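N-acetylgalactosaminyltransferase 7 (PDB 6IWR) is a human glycosyltransferase of the polypeptide GalNAc transferase family, joining a manganese-bearing GT-A-type domain to a ricin-type beta-trefoil lectin domain. Local coordinates at residues Leu519-Gln524 with Val535-Cys540. Sequence-based numbering, arbitrary orientation.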
ATOM      1  N   LEU A 519     -16.665  -4.391  17.469  1.00 31.05           N
ATOM      2  CA  LEU A 519     -16.388  -5.371  16.425  1.00 28.73           C
ATOM      3  C   LEU A 519     -15.045  -5.014  15.794  1.00 39.56           C
ATOM      4  O   LEU A 519     -14.938  -4.016  15.071  1.00 37.99           O
ATOM      5  CB  LEU A 519     -17.493  -5.373  15.374  1.00 33.25           C
ATOM      6  CG  LEU A 519     -18.104  -6.707  14.944  1.00 33.47           C
ATOM      7  CD1 LEU A 519     -18.830  -6.505  13.644  1.00 26.70           C
ATOM      8  CD2 LEU A 519     -17.063  -7.814  14.821  1.00 33.59           C
ATOM      9  N   MET A 520     -14.045  -5.848  16.018  1.00 37.52           N
ATOM     10  CA  MET A 520     -12.682  -5.511  15.672  1.00 36.29           C
ATOM     11  C   MET A 520     -11.948  -6.474  14.758  1.00 29.99           C
ATOM     12  O   MET A 520     -12.116  -7.666  14.838  1.00 36.55           O
ATOM     13  CB  MET A 520     -11.893  -5.341  16.957  1.00 39.14           C
ATOM     14  CG  MET A 520     -12.332  -4.142  17.764  1.00 41.53           C
ATOM     15  SD  MET A 520     -11.727  -4.159  19.438  1.00 41.78           S
ATOM     16  CE  MET A 520     -10.062  -3.633  19.174  1.00 45.51           C
ATOM     17  N   GLN A 521     -11.135  -5.918  13.877  1.00 38.95           N
ATOM     18  CA  GLN A 521     -10.107  -6.647  13.156  1.00 36.38           C
ATOM     19  C   GLN A 521      -8.816  -5.933  13.463  1.00 38.04           C
ATOM     20  O   GLN A 521      -8.728  -4.736  13.285  1.00 38.30           O
ATOM     21  CB  GLN A 521     -10.368  -6.619  11.655  1.00 36.86           C
ATOM     22  CG  GLN A 521      -9.306  -7.295  10.807  1.00 33.01           C
ATOM     23  CD  GLN A 521      -9.723  -7.474   9.369  1.00 34.93           C
ATOM     24  OE1 GLN A 521      -9.477  -6.626   8.536  1.00 39.99           O
ATOM     25  NE2 GLN A 521     -10.351  -8.585   9.076  1.00 33.92           N
ATOM     26  N   TYR A 522      -7.810  -6.650  13.929  1.00 37.20           N
ATOM     27  CA  TYR A 522      -6.554  -6.000  14.279  1.00 45.63           C
ATOM     28  C   TYR A 522      -6.792  -4.903  15.319  1.00 48.51           C
ATOM     29  O   TYR A 522      -7.306  -5.162  16.388  1.00 51.55           O
ATOM     30  CB  TYR A 522      -5.815  -5.473  13.045  1.00 46.16           C
ATOM     31  CG  TYR A 522      -5.655  -6.460  11.934  1.00 46.66           C
ATOM     32  CD1 TYR A 522      -5.044  -7.673  12.145  1.00 38.19           C
ATOM     33  CD2 TYR A 522      -6.103  -6.167  10.668  1.00 41.85           C
ATOM     34  CE1 TYR A 522      -4.899  -8.575  11.120  1.00 39.65           C
ATOM     35  CE2 TYR A 522      -5.962  -7.062   9.646  1.00 43.11           C
ATOM     36  CZ  TYR A 522      -5.362  -8.264   9.879  1.00 44.06           C
ATOM     37  OH  TYR A 522      -5.219  -9.147   8.846  1.00 41.06           O
ATOM     38  N   ASP A 523      -6.354  -3.691  15.030  1.00 48.24           N
ATOM     39  CA  ASP A 523      -6.560  -2.565  15.904  1.00 56.11           C
ATOM     40  C   ASP A 523      -7.775  -1.740  15.498  1.00 54.95           C
ATOM     41  O   ASP A 523      -8.106  -0.769  16.149  1.00 61.26           O
ATOM     42  CB  ASP A 523      -5.296  -1.697  15.938  1.00 53.82           C
ATOM     43  CG  ASP A 523      -4.992  -1.056  14.602  1.00 62.18           C
ATOM     44  OD1 ASP A 523      -4.964  -1.763  13.586  1.00 60.21           O
ATOM     45  OD2 ASP A 523      -4.785   0.164  14.562  1.00 65.92           O
ATOM     46  N   GLN A 524      -8.424  -2.124  14.411  1.00 49.19           N
ATOM     47  CA  GLN A 524      -9.574  -1.400  13.899  1.00 43.09           C
ATOM     48  C   GLN A 524     -10.903  -1.889  14.440  1.00 43.91           C
ATOM     49  O   GLN A 524     -11.004  -2.983  14.955  1.00 43.58           O
ATOM     50  CB  GLN A 524      -9.596  -1.433  12.375  1.00 48.88           C
ATOM     51  CG  GLN A 524      -8.268  -1.123  11.712  1.00 51.94           C
ATOM     52  CD  GLN A 524      -8.171   0.294  11.217  1.00 46.86           C
ATOM     53  OE1 GLN A 524      -8.724   0.645  10.189  1.00 47.19           O
ATOM     54  NE2 GLN A 524      -7.464   1.110  11.948  1.00 50.21           N
ATOM     55  N   VAL A 535     -20.859  -0.522   6.224  1.00 41.21           N
ATOM     56  CA  VAL A 535     -20.040  -0.780   7.392  1.00 38.17           C
ATOM     57  C   VAL A 535     -18.607  -0.443   7.041  1.00 40.29           C
ATOM     58  O   VAL A 535     -18.044  -0.972   6.074  1.00 42.77           O
ATOM     59  CB  VAL A 535     -20.173  -2.238   7.838  1.00 33.57           C
ATOM     60  CG1 VAL A 535     -19.298  -2.511   9.039  1.00 32.09           C
ATOM     61  CG2 VAL A 535     -21.612  -2.515   8.122  1.00 34.65           C
ATOM     62  N   MET A 536     -18.021   0.426   7.835  1.00 42.20           N
ATOM     63  CA  MET A 536     -16.707   0.980   7.611  1.00 42.40           C
ATOM     64  C   MET A 536     -15.755   0.419   8.661  1.00 44.17           C
ATOM     65  O   MET A 536     -16.182  -0.052   9.716  1.00 42.75           O
ATOM     66  CB  MET A 536     -16.818   2.503   7.685  1.00 54.43           C
ATOM     67  CG  MET A 536     -15.587   3.327   7.376  1.00 63.66           C
ATOM     68  SD  MET A 536     -15.965   5.044   7.793  1.00 60.18           S
ATOM     69  CE  MET A 536     -16.821   4.800   9.349  1.00 51.60           C
ATOM     70  N   ILE A 537     -14.460   0.449   8.348  1.00 49.00           N
ATOM     71  CA  ILE A 537     -13.381   0.024   9.238  1.00 42.90           C
ATOM     72  C   ILE A 537     -12.535   1.252   9.561  1.00 53.04           C
ATOM     73  O   ILE A 537     -12.077   1.939   8.641  1.00 53.95           O
ATOM     74  CB  ILE A 537     -12.507  -1.049   8.573  1.00 41.25           C
ATOM     75  CG1 ILE A 537     -12.866  -2.432   9.026  1.00 46.71           C
ATOM     76  CG2 ILE A 537     -11.071  -0.910   9.009  1.00 55.20           C
ATOM     77  CD1 ILE A 537     -11.615  -3.276   9.168  1.00 40.10           C
ATOM     78  N   THR A 538     -12.311   1.533  10.849  1.00 50.56           N
ATOM     79  CA  THR A 538     -11.461   2.668  11.211  1.00 50.27           C
ATOM     80  C   THR A 538     -10.646   2.350  12.439  1.00 52.28           C
ATOM     81  O   THR A 538     -10.842   1.326  13.094  1.00 47.74           O
ATOM     82  CB  THR A 538     -12.225   3.953  11.548  1.00 48.14           C
ATOM     83  OG1 THR A 538     -13.623   3.788  11.293  1.00 59.30           O
ATOM     84  CG2 THR A 538     -11.672   5.114  10.753  1.00 48.88           C
ATOM     85  N   HIS A 539      -9.775   3.294  12.782  1.00 54.95           N
ATOM     86  CA  HIS A 539      -9.023   3.182  14.015  1.00 59.58           C
ATOM     87  C   HIS A 539      -9.938   3.379  15.223  1.00 59.74           C
ATOM     88  O   HIS A 539     -10.881   4.180  15.211  1.00 54.22           O
ATOM     89  CB  HIS A 539      -7.873   4.184  14.055  1.00 58.29           C
ATOM     90  CG  HIS A 539      -6.999   4.019  15.257  1.00 70.05           C
ATOM     91  ND1 HIS A 539      -6.828   5.011  16.199  1.00 75.86           N
ATOM     92  CD2 HIS A 539      -6.296   2.950  15.702  1.00 66.70           C
ATOM     93  CE1 HIS A 539      -6.031   4.569  17.157  1.00 78.47           C
ATOM     94  NE2 HIS A 539      -5.696   3.321  16.881  1.00 74.66           N
ATOM     95  N   CYS A 540      -9.599   2.663  16.292  1.00 59.42           N
ATOM     96  CA  CYS A 540     -10.482   2.366  17.399  1.00 58.05           C
ATOM     97  C   CYS A 540      -9.852   2.858  18.696  1.00 59.06           C
ATOM     98  O   CYS A 540      -8.643   2.736  18.874  1.00 66.90           O
ATOM     99  CB  CYS A 540     -10.731   0.851  17.440  1.00 46.26           C
ATOM    100  SG  CYS A 540     -12.308   0.560  18.126  1.00 61.93           S
TER
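Q524 lays its side chain over the T538-H539 peptide and against CG2 of I537, with CB 3.1 Å from T538 O. The chain starts with CG anti to the carbonyl carbon (chi1 -46°) and bends at the next torsion, putting CD over the T538-H539 peptide, with the amide spread above it. OE1 meets I537 CG2 and takes a hydrogen bond from the backbone N of N493. NE2 lies 3.3 Å from H539 N, but both are donors and no bond forms between them. The other branch of I537 meets Q521: CD1 lies 4.0 Å from Q521 OE1, the two side chains crossing at about a right angle, while Q521 NE2 donates to the carbonyls of N508 and L510. Both segments belong to the ricin-type beta-trefoil lectin domain. Q521 to Q524 is a type II' beta turn leading from strand 519-521 into strand 524-529, which lies between 519-521 and 534-539 in the antiparallel sheet; Q524 and H539 form an antiparallel non-hydrogen-bonded pair. Within the turn, D523 OD2 sits at the H539 ring edge, 3.4 Å from CD2, with carboxylate and ring planes 49° apart. C540 CB packs 3.3 Å from D523 O, and its SG closes the disulfide to C525.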